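Local coordinates for protein S-adenosyl-L-methionine methyl transferase (Ruegeria pomeroyi DSS-3, PDB 3IHT) that binds S-adenosylmethionine and probably transfers its methyl group to an acceptor substrate, at residues 42-47 with 60-65; 90-95 with 123-128; 141-144 with 148-151. All coordinates share one frame; numbering follows the deposited sequence.

Contact 1. Residues 42-47 with 60-65; sequences GPVYEL and QHVQGR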
loop_
_atom_site.group_PDB
_atom_site.type_symbol
_atom_site.label_atom_id
_atom_site.label_comp_id
_atom_site.label_asym_id
_atom_site.label_seq_id
_atom_site.Cartn_x
_atom_site.Cartn_y
_atom_site.Cartn_z
ATOM N N GLY A 42 -25.557 -14.754 -5.400
ATOM C CA GLY A 42 -25.194 -14.739 -3.992
ATOM C C GLY A 42 -24.138 -13.688 -3.681
ATOM O O GLY A 42 -23.471 -13.155 -4.582
ATOM N N PRO A 43 -23.965 -13.378 -2.393
ATOM C CA PRO A 43 -23.117 -12.237 -2.037
ATOM C C PRO A 43 -21.618 -12.438 -2.195
ATOM O O PRO A 43 -21.113 -13.548 -2.326
ATOM C CB PRO A 43 -23.444 -12.001 -0.553
ATOM C CG PRO A 43 -23.859 -13.280 -0.055
ATOM C CD PRO A 43 -24.619 -13.947 -1.212
ATOM N N VAL A 44 -20.939 -11.308 -2.195
ATOM C CA VAL A 44 -19.497 -11.222 -2.114
ATOM C C VAL A 44 -19.146 -11.010 -0.649
ATOM O O VAL A 44 -19.759 -10.179 0.028
ATOM C CB VAL A 44 -18.987 -10.057 -2.952
ATOM C CG1 VAL A 44 -17.475 -9.889 -2.790
ATOM C CG2 VAL A 44 -19.468 -10.197 -4.449
ATOM N N TYR A 45 -18.211 -11.804 -0.148
ATOM C CA TYR A 45 -17.716 -11.652 1.217
ATOM C C TYR A 45 -16.328 -11.051 1.167
ATOM O O TYR A 45 -15.442 -11.579 0.486
ATOM C CB TYR A 45 -17.650 -12.993 1.985
ATOM C CG TYR A 45 -18.966 -13.681 2.335
ATOM C CD1 TYR A 45 -20.208 -13.046 2.148
ATOM C CD2 TYR A 45 -18.976 -14.978 2.845
ATOM C CE1 TYR A 45 -21.400 -13.671 2.445
ATOM C CE2 TYR A 45 -20.184 -15.606 3.187
ATOM C CZ TYR A 45 -21.396 -14.938 2.986
ATOM O OH TYR A 45 -22.603 -15.547 3.279
ATOM N N GLU A 46 -16.124 -9.977 1.922
ATOM C CA GLU A 46 -14.834 -9.297 2.049
ATOM C C GLU A 46 -14.314 -9.564 3.451
ATOM O O GLU A 46 -14.886 -9.072 4.430
ATOM C CB GLU A 46 -15.038 -7.788 1.811
ATOM C CG GLU A 46 -13.853 -6.878 2.122
ATOM C CD GLU A 46 -12.732 -6.954 1.100
ATOM O OE1 GLU A 46 -12.756 -7.880 0.254
ATOM O OE2 GLU A 46 -11.836 -6.082 1.121
ATOM N N LEU A 47 -13.255 -10.366 3.561
ATOM C CA LEU A 47 -12.730 -10.756 4.861
ATOM C C LEU A 47 -11.579 -9.828 5.207
ATOM O O LEU A 47 -10.471 -9.922 4.614
ATOM C CB LEU A 47 -12.278 -12.242 4.861
ATOM C CG LEU A 47 -13.340 -13.227 4.379
ATOM C CD1 LEU A 47 -12.846 -14.695 4.509
ATOM C CD2 LEU A 47 -14.652 -13.050 5.140
ATOM N N GLN A 60 -17.256 -0.425 -6.447
ATOM C CA GLN A 60 -17.262 0.165 -7.783
ATOM C C GLN A 60 -17.525 -0.878 -8.890
ATOM O O GLN A 60 -18.161 -0.574 -9.911
ATOM C CB GLN A 60 -15.929 0.891 -8.035
ATOM C CG GLN A 60 -15.852 1.681 -9.336
ATOM C CD GLN A 60 -14.680 2.671 -9.372
ATOM O OE1 GLN A 60 -14.426 3.392 -8.408
ATOM N NE2 GLN A 60 -14.007 2.735 -10.499
ATOM N N HIS A 61 -17.023 -2.105 -8.703
ATOM C CA HIS A 61 -17.034 -3.134 -9.744
ATOM C C HIS A 61 -18.111 -4.224 -9.640
ATOM O O HIS A 61 -18.437 -4.861 -10.625
ATOM C CB HIS A 61 -15.635 -3.771 -9.839
ATOM C CG HIS A 61 -14.635 -2.857 -10.457
ATOM N ND1 HIS A 61 -14.302 -2.916 -11.795
ATOM C CD2 HIS A 61 -13.932 -1.824 -9.936
ATOM C CE1 HIS A 61 -13.442 -1.945 -12.067
ATOM N NE2 HIS A 61 -13.202 -1.272 -10.956
ATOM N N VAL A 62 -18.649 -4.447 -8.450
ATOM C CA VAL A 62 -19.681 -5.443 -8.275
ATOM C C VAL A 62 -21.031 -4.824 -8.593
ATOM O O VAL A 62 -21.404 -3.811 -8.003
ATOM C CB VAL A 62 -19.674 -5.984 -6.845
ATOM C CG1 VAL A 62 -20.885 -6.888 -6.568
ATOM C CG2 VAL A 62 -18.372 -6.730 -6.599
ATOM N N GLN A 63 -21.765 -5.485 -9.475
ATOM C CA GLN A 63 -23.113 -5.055 -9.865
ATOM C C GLN A 63 -24.101 -6.178 -9.558
ATOM O O GLN A 63 -23.837 -7.337 -9.843
ATOM C CB GLN A 63 -23.152 -4.730 -11.362
ATOM C CG GLN A 63 -22.029 -3.800 -11.854
ATOM C CD GLN A 63 -22.025 -2.481 -11.136
ATOM O OE1 GLN A 63 -23.060 -2.031 -10.664
ATOM N NE2 GLN A 63 -20.856 -1.865 -11.022
ATOM N N GLY A 64 -25.221 -5.848 -8.924
ATOM C CA GLY A 64 -26.290 -6.831 -8.711
ATOM C C GLY A 64 -26.068 -7.920 -7.663
ATOM O O GLY A 64 -26.779 -8.948 -7.667
ATOM N N ARG A 65 -25.085 -7.700 -6.788
ATOM C CA ARG A 65 -24.795 -8.563 -5.641
ATOM C C ARG A 65 -24.480 -7.682 -4.444
ATOM O O ARG A 65 -23.944 -6.582 -4.596
ATOM C CB ARG A 65 -23.581 -9.448 -5.929
ATOM C CG ARG A 65 -23.870 -10.576 -6.873
ATOM C CD ARG A 65 -22.607 -11.413 -7.111
ATOM N NE ARG A 65 -21.831 -10.920 -8.251
ATOM C CZ ARG A 65 -20.669 -11.429 -8.619
ATOM N NH1 ARG A 65 -20.122 -12.393 -7.903
ATOM N NH2 ARG A 65 -20.042 -10.962 -9.702
#
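Val44 and Val62 meet tip to tip in the first beta-alpha-beta unit of this Rossmann-like methyltransferase, where strand 44-47 leads into helix 53-61 and the chain returns along strand 67-71. The touch is a methyl on a methyl: Val44 CG2 lies 4.2 Å from Val62 CG1. Val62 is the first residue to leave helical geometry, and its CG1 stands anti to the backbone N (chi1 172°), which sends that branch toward the strand.

The same Val44 methyl also lies obliquely against the guanidinium of Arg65, whose NH1 is 4.1 Å from Val44 CG2. Further back along the arginine, the aliphatic chain runs past the carbonyl of Gly42, with Arg65 CG 3.5 Å from Gly42 O. A bend at chi3 (-90°) then turns the guanidinium away from the line of the methylenes. Its N-H groups are held by hydrogen bonds from outside the two segments: NH1 to Thr37 OG1 and Ser108 OG, and NH2 to Ile34 O near the end of helix 15-36.

Ser108 OG is hydrogen-bonded to Gly42 O as well, so one hydroxyl of strand 107-112 connects the start of strand 44-47 with the arginine. Val62 packs on Ile34 of the same helix 15-36, which covers this side of the sheet. The arginine lies close against the carbonyl, Arg65 CD being 3.2 Å from Gly42 O.

Contact 2. Residues 90-95 with 123-128; sequences GDIRET and DRFARL. With SAM (S-adenosylmethionine), chain C.
Phe125 has CG anti to its backbone N (chi1 -169°), which swings the ring toward Ile92, Arg93 and the adenine, while a bend at chi3 (-61°) turns the guanidinium of Arg93 to Asp91. The site is the adenine end of the S-adenosylmethionine pocket in a Rossmann-like methyltransferase, where helix 92-103 starts after strand 87-89 and helix 119-133 contributes the phenylalanine.

Across the contact the packing is apolar. Arg93 CD reaches the edge of the Phe125 ring, near its plane, 3.9 Å from CE1, and the guanidinium is turned steeply against that ring. Leu128 lays its CD2 against the methylenes of the arginine, 3.8 Å from Arg93 CG, the two chains crossing at about a right angle. Deeper in, Ile92 CD1 packs obliquely on the ring at Phe125 CZ.

Asp91 organises the polar side. It caps the helix, its OD1 accepting from Arg93 N through the anti lone pair, and in the conformer described here Arg93 grips the carboxylate side-on, NE to OD1 and NH2 to OD2. In the salt bridge, Arg93 NH2 lies 2.6 Å from Asp91 OD2. The guanidinium nitrogens meet both oxygens on the syn side, about 30° out of the carboxylate plane; this two-point grip and the capping bond together restrain the rotation of the carboxylate beside the ligand.

The same OD1 takes a third donor: SAM N6 donates to Asp91 OD1 over 3.1 Å, while Ile92 N donates to SAM N1 over 3.0 Å. This pair reads the amino group and ring nitrogen of the base. On the other helix, Phe125 CZ comes within 3.5 Å of SAM N6.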
loop_
_atom_site.group_PDB
_atom_site.type_symbol
_atom_site.label_atom_id
_atom_site.label_comp_id
_atom_site.label_asym_id
_atom_site.label_seq_id
_atom_site.Cartn_x
_atom_site.Cartn_y
_atom_site.Cartn_z
ATOM N N GLY A 90 -16.783 -8.998 14.306
ATOM C CA GLY A 90 -16.209 -9.957 15.237
ATOM C C GLY A 90 -15.054 -10.708 14.588
ATOM O O GLY A 90 -14.586 -10.385 13.499
ATOM N N ASP A 91 -14.603 -11.707 15.293
ATOM C CA ASP A 91 -13.495 -12.515 14.827
ATOM C C ASP A 91 -14.050 -13.552 13.868
ATOM O O ASP A 91 -14.959 -14.296 14.242
ATOM C CB ASP A 91 -12.859 -13.202 16.022
ATOM C CG ASP A 91 -11.521 -13.830 15.672
ATOM O OD1 ASP A 91 -11.441 -14.602 14.698
ATOM O OD2 ASP A 91 -10.521 -13.499 16.343
ATOM N N ILE A 92 -13.483 -13.622 12.665
ATOM C CA ILE A 92 -13.996 -14.536 11.650
ATOM C C ILE A 92 -13.966 -15.997 12.077
ATOM O O ILE A 92 -14.704 -16.804 11.540
ATOM C CB ILE A 92 -13.352 -14.372 10.262
ATOM C CG1 ILE A 92 -11.862 -14.662 10.299
ATOM C CG2 ILE A 92 -13.626 -12.952 9.702
ATOM C CD1 ILE A 92 -11.230 -14.668 8.886
ATOM N N ARG A 93 -13.166 -16.333 13.080
ATOM C CA ARG A 93 -13.155 -17.713 13.548
ATOM C C ARG A 93 -14.505 -18.093 14.182
ATOM O O ARG A 93 -14.901 -19.274 14.151
ATOM C CB ARG A 93 -11.936 -17.953 14.471
ATOM C CG ARG A 93 -10.606 -17.884 13.683
ATOM C CD ARG A 93 -9.344 -17.718 14.553
ATOM N NE ARG A 93 -9.339 -16.488 15.345
ATOM C CZ ARG A 93 -8.396 -16.171 16.231
ATOM N NH1 ARG A 93 -7.341 -16.970 16.399
ATOM N NH2 ARG A 93 -8.480 -15.034 16.926
ATOM N N GLU A 94 -15.225 -17.106 14.728
ATOM C CA GLU A 94 -16.578 -17.314 15.199
ATOM C C GLU A 94 -17.640 -16.866 14.192
ATOM O O GLU A 94 -18.660 -17.521 14.040
ATOM C CB GLU A 94 -16.824 -16.577 16.521
ATOM C CG GLU A 94 -16.164 -17.245 17.730
ATOM C CD GLU A 94 -14.669 -16.967 17.794
ATOM O OE1 GLU A 94 -14.288 -15.760 17.827
ATOM O OE2 GLU A 94 -13.878 -17.948 17.816
ATOM N N THR A 95 -17.414 -15.741 13.523
ATOM C CA THR A 95 -18.448 -15.191 12.647
ATOM C C THR A 95 -18.644 -15.953 11.328
ATOM O O THR A 95 -19.743 -15.956 10.800
ATOM C CB THR A 95 -18.250 -13.693 12.341
ATOM O OG1 THR A 95 -17.096 -13.513 11.517
ATOM C CG2 THR A 95 -18.159 -12.855 13.626
ATOM N N ASP A 123 0.615 -17.395 7.201
ATOM C CA ASP A 123 0.465 -18.726 6.649
ATOM C C ASP A 123 -0.214 -19.709 7.627
ATOM O O ASP A 123 -1.085 -20.504 7.230
ATOM C CB ASP A 123 1.787 -19.250 6.181
ATOM C CG ASP A 123 1.722 -20.699 5.769
ATOM O OD1 ASP A 123 1.068 -21.044 4.760
ATOM O OD2 ASP A 123 2.321 -21.536 6.460
ATOM N N ARG A 124 0.114 -19.605 8.912
ATOM C CA ARG A 124 -0.624 -20.413 9.908
ATOM C C ARG A 124 -2.120 -20.060 9.963
ATOM O O ARG A 124 -2.979 -20.943 10.129
ATOM C CB ARG A 124 -0.009 -20.296 11.290
ATOM C CG ARG A 124 1.381 -20.913 11.348
ATOM C CD ARG A 124 1.879 -20.976 12.762
ATOM N NE ARG A 124 2.229 -19.679 13.338
ATOM C CZ ARG A 124 3.418 -19.089 13.241
ATOM N NH1 ARG A 124 4.395 -19.599 12.515
ATOM N NH2 ARG A 124 3.632 -17.965 13.899
ATOM N N PHE A 125 -2.422 -18.777 9.818
ATOM C CA PHE A 125 -3.811 -18.329 9.833
ATOM C C PHE A 125 -4.560 -18.769 8.587
ATOM O O PHE A 125 -5.688 -19.225 8.663
ATOM C CB PHE A 125 -3.888 -16.805 9.962
ATOM C CG PHE A 125 -5.282 -16.296 10.248
ATOM C CD1 PHE A 125 -5.918 -16.599 11.432
ATOM C CD2 PHE A 125 -5.944 -15.516 9.320
ATOM C CE1 PHE A 125 -7.201 -16.140 11.711
ATOM C CE2 PHE A 125 -7.244 -15.030 9.599
ATOM C CZ PHE A 125 -7.865 -15.344 10.782
ATOM N N ALA A 126 -3.901 -18.698 7.446
ATOM C CA ALA A 126 -4.452 -19.193 6.197
ATOM C C ALA A 126 -4.825 -20.693 6.331
ATOM O O ALA A 126 -5.904 -21.127 5.894
ATOM C CB ALA A 126 -3.438 -19.006 5.070
ATOM N N ARG A 127 -3.933 -21.471 6.951
ATOM C CA ARG A 127 -4.194 -22.872 7.175
ATOM C C ARG A 127 -5.432 -23.042 8.055
ATOM O O ARG A 127 -6.379 -23.783 7.735
ATOM C CB ARG A 127 -2.971 -23.519 7.833
ATOM C CG ARG A 127 -3.083 -25.009 8.121
ATOM C CD ARG A 127 -1.838 -25.510 8.882
ATOM N NE ARG A 127 -0.598 -25.337 8.104
ATOM C CZ ARG A 127 -0.067 -26.248 7.293
ATOM N NH1 ARG A 127 -0.611 -27.469 7.173
ATOM N NH2 ARG A 127 1.048 -25.954 6.615
ATOM N N LEU A 128 -5.444 -22.328 9.176
ATOM C CA LEU A 128 -6.559 -22.447 10.108
ATOM C C LEU A 128 -7.916 -22.050 9.490
ATOM O O LEU A 128 -8.948 -22.741 9.714
ATOM C CB LEU A 128 -6.264 -21.589 11.336
ATOM C CG LEU A 128 -7.271 -21.635 12.490
ATOM C CD1 LEU A 128 -6.541 -21.241 13.781
ATOM C CD2 LEU A 128 -8.477 -20.700 12.165
HETATM N N SAM C . -7.899 -5.390 1.959
HETATM C CA SAM C . -7.848 -4.159 2.819
HETATM C C SAM C . -7.686 -2.881 1.963
HETATM O O SAM C . -7.566 -1.745 2.483
HETATM O OXT SAM C . -7.564 -2.996 0.720
HETATM C CB SAM C . -6.775 -4.260 3.922
HETATM C CG SAM C . -7.083 -5.278 5.044
HETATM S SD SAM C . -5.834 -5.279 6.406
HETATM C CE SAM C . -4.407 -5.891 5.452
HETATM C "C5'" SAM C . -6.395 -6.782 7.318
HETATM C "C4'" SAM C . -7.708 -6.643 8.075
HETATM O "O4'" SAM C . -8.133 -7.959 8.488
HETATM C "C3'" SAM C . -7.622 -5.788 9.344
HETATM O "O3'" SAM C . -8.599 -4.747 9.360
HETATM C "C2'" SAM C . -7.803 -6.778 10.491
HETATM O "O2'" SAM C . -8.407 -6.289 11.704
HETATM C "C1'" SAM C . -8.642 -7.852 9.817
HETATM N N9 SAM C . -8.560 -9.161 10.518
HETATM C C8 SAM C . -7.425 -9.928 10.705
HETATM N N7 SAM C . -7.767 -11.059 11.373
HETATM C C5 SAM C . -9.099 -11.025 11.627
HETATM C C6 SAM C . -9.951 -11.927 12.265
HETATM N N6 SAM C . -9.489 -13.072 12.819
HETATM N N1 SAM C . -11.295 -11.601 12.316
HETATM C C2 SAM C . -11.807 -10.432 11.796
HETATM N N3 SAM C . -10.944 -9.528 11.174
HETATM C C4 SAM C . -9.620 -9.838 11.084
#

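Contact 3. Residues 141-144 with 148-151; sequences GLMV and RMYF
Met143, a selenomethionine on strand 141-145, meets Phe151 through a Met-aromatic contact. Its SE lies 5.0 Å from the centroid of the Phe151 ring and 84° off the ring normal, so the selenium approaches the rim of the ring in its plane. The nearest ring atom is CZ of Phe151, 3.8 Å from Met143 SE. With CG anti to the backbone N (chi1 -160°), Met143 carries that methylene to Phe151 CZ, and the bend at chi2 (-79°) sets the selenium beside the same corner.

The second kind of interaction is apolar and joins two selenomethionines. Met143 CE stands 4.1 Å from Met149 CE, the side chains crossing at about a right angle. Met149 is bent at both chi2 and chi3, which curls its methyl back toward the strand; its CG also lies 4.2 Å from Met143 SE. Met143 and Met149 both pack on Ile133, so helix 119-133 closes over the cluster.

Hydrogen bonds from outside hold the loop: Met149 N pairs with Tyr171 OH of strand 169-172, and Tyr150 N with Ser130 OG of helix 119-133. The Tyr171 ring also meets Phe151 edge-to-face. Here the segment that follows strand 141-145 folds back over a face of the sheet, forming part of the hydrophobic core between sheet and helix that is characteristic of the Rossmann-like methyltransferase fold.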
loop_
_atom_site.group_PDB
_atom_site.type_symbol
_atom_site.label_atom_id
_atom_site.label_comp_id
_atom_site.label_asym_id
_atom_site.label_seq_id
_atom_site.Cartn_x
_atom_site.Cartn_y
_atom_site.Cartn_z
ATOM N N GLY A 141 -18.620 -20.601 -7.389
ATOM C CA GLY A 141 -18.046 -19.520 -6.600
ATOM C C GLY A 141 -16.538 -19.519 -6.605
ATOM O O GLY A 141 -15.904 -20.574 -6.721
ATOM N N LEU A 142 -15.961 -18.333 -6.455
ATOM C CA LEU A 142 -14.512 -18.184 -6.433
ATOM C C LEU A 142 -14.040 -17.645 -5.079
ATOM O O LEU A 142 -14.816 -16.948 -4.354
ATOM C CB LEU A 142 -14.062 -17.261 -7.560
ATOM C CG LEU A 142 -14.355 -17.719 -8.991
ATOM C CD1 LEU A 142 -13.854 -16.669 -9.983
ATOM C CD2 LEU A 142 -13.710 -19.067 -9.289
HETATM N N MSE A 143 -12.797 -17.994 -4.734
HETATM C CA MSE A 143 -12.128 -17.546 -3.516
HETATM C C MSE A 143 -10.815 -16.914 -3.940
HETATM O O MSE A 143 -10.014 -17.536 -4.643
HETATM C CB MSE A 143 -11.961 -18.724 -2.521
HETATM C CG MSE A 143 -11.725 -18.300 -1.090
HETATM SE SE MSE A 143 -9.888 -17.784 -0.807
HETATM C CE MSE A 143 -10.268 -16.556 0.628
ATOM N N VAL A 144 -10.610 -15.643 -3.597
ATOM C CA VAL A 144 -9.369 -14.921 -3.922
ATOM C C VAL A 144 -8.699 -14.524 -2.605
ATOM O O VAL A 144 -9.344 -13.947 -1.717
ATOM C CB VAL A 144 -9.637 -13.663 -4.751
ATOM C CG1 VAL A 144 -8.358 -12.839 -4.997
ATOM C CG2 VAL A 144 -10.346 -14.029 -6.063
ATOM N N ARG A 148 -1.621 -18.115 0.199
ATOM C CA ARG A 148 -1.862 -19.477 -0.245
ATOM C C ARG A 148 -2.774 -20.242 0.732
ATOM O O ARG A 148 -2.559 -20.176 1.932
ATOM C CB ARG A 148 -0.568 -20.240 -0.391
ATOM C CG ARG A 148 -0.799 -21.621 -0.999
ATOM C CD ARG A 148 0.453 -22.413 -1.115
ATOM N NE ARG A 148 1.416 -21.736 -1.968
ATOM C CZ ARG A 148 1.521 -21.868 -3.294
ATOM N NH1 ARG A 148 0.696 -22.643 -3.993
ATOM N NH2 ARG A 148 2.472 -21.174 -3.928
HETATM N N MSE A 149 -3.788 -20.935 0.208
HETATM C CA MSE A 149 -4.810 -21.535 1.038
HETATM C C MSE A 149 -4.669 -23.054 1.065
HETATM O O MSE A 149 -3.880 -23.626 0.318
HETATM C CB MSE A 149 -6.194 -21.122 0.547
HETATM C CG MSE A 149 -6.399 -19.641 0.485
HETATM SE SE MSE A 149 -6.174 -18.688 2.213
HETATM C CE MSE A 149 -7.931 -19.034 2.925
ATOM N N TYR A 150 -5.408 -23.691 1.964
ATOM C CA TYR A 150 -5.320 -25.106 2.200
ATOM C C TYR A 150 -6.694 -25.752 2.145
ATOM O O TYR A 150 -7.236 -26.182 3.166
ATOM C CB TYR A 150 -4.702 -25.314 3.586
ATOM C CG TYR A 150 -3.265 -24.816 3.725
ATOM C CD1 TYR A 150 -2.985 -23.492 3.989
ATOM C CD2 TYR A 150 -2.188 -25.710 3.636
ATOM C CE1 TYR A 150 -1.685 -23.039 4.130
ATOM C CE2 TYR A 150 -0.888 -25.267 3.800
ATOM C CZ TYR A 150 -0.636 -23.952 4.030
ATOM O OH TYR A 150 0.666 -23.527 4.209
ATOM N N PHE A 151 -7.279 -25.792 0.952
ATOM C CA PHE A 151 -8.637 -26.271 0.752
ATOM C C PHE A 151 -8.690 -27.769 0.431
ATOM O O PHE A 151 -7.698 -28.336 -0.001
ATOM C CB PHE A 151 -9.305 -25.501 -0.390
ATOM C CG PHE A 151 -9.534 -24.058 -0.090
ATOM C CD1 PHE A 151 -10.285 -23.686 1.030
ATOM C CD2 PHE A 151 -9.021 -23.067 -0.902
ATOM C CE1 PHE A 151 -10.518 -22.332 1.322
ATOM C CE2 PHE A 151 -9.281 -21.721 -0.621
ATOM C CZ PHE A 151 -10.012 -21.364 0.506
#

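How the contacts relate
The three contacts follow one another in series along the chain, each closing before the next opens. Contacts 1 and 3 reach the same mixed sheet, through strands 44-47 and 141-145 with strand 107-112 between them, and their centres are 16 Å apart. Contact 2 lies 21 Å from contact 1, centre to centre, on the opposite side of the chain's centre, where two helices meet at the adenine. Contacts 2 and 3 are 13 Å apart by their centres and touch: Asp123 OD1 is 2.6 Å from Tyr150 OH, a probable hydrogen bond. Helix 119-133 thus links the cofactor pocket to the loop after strand 141-145.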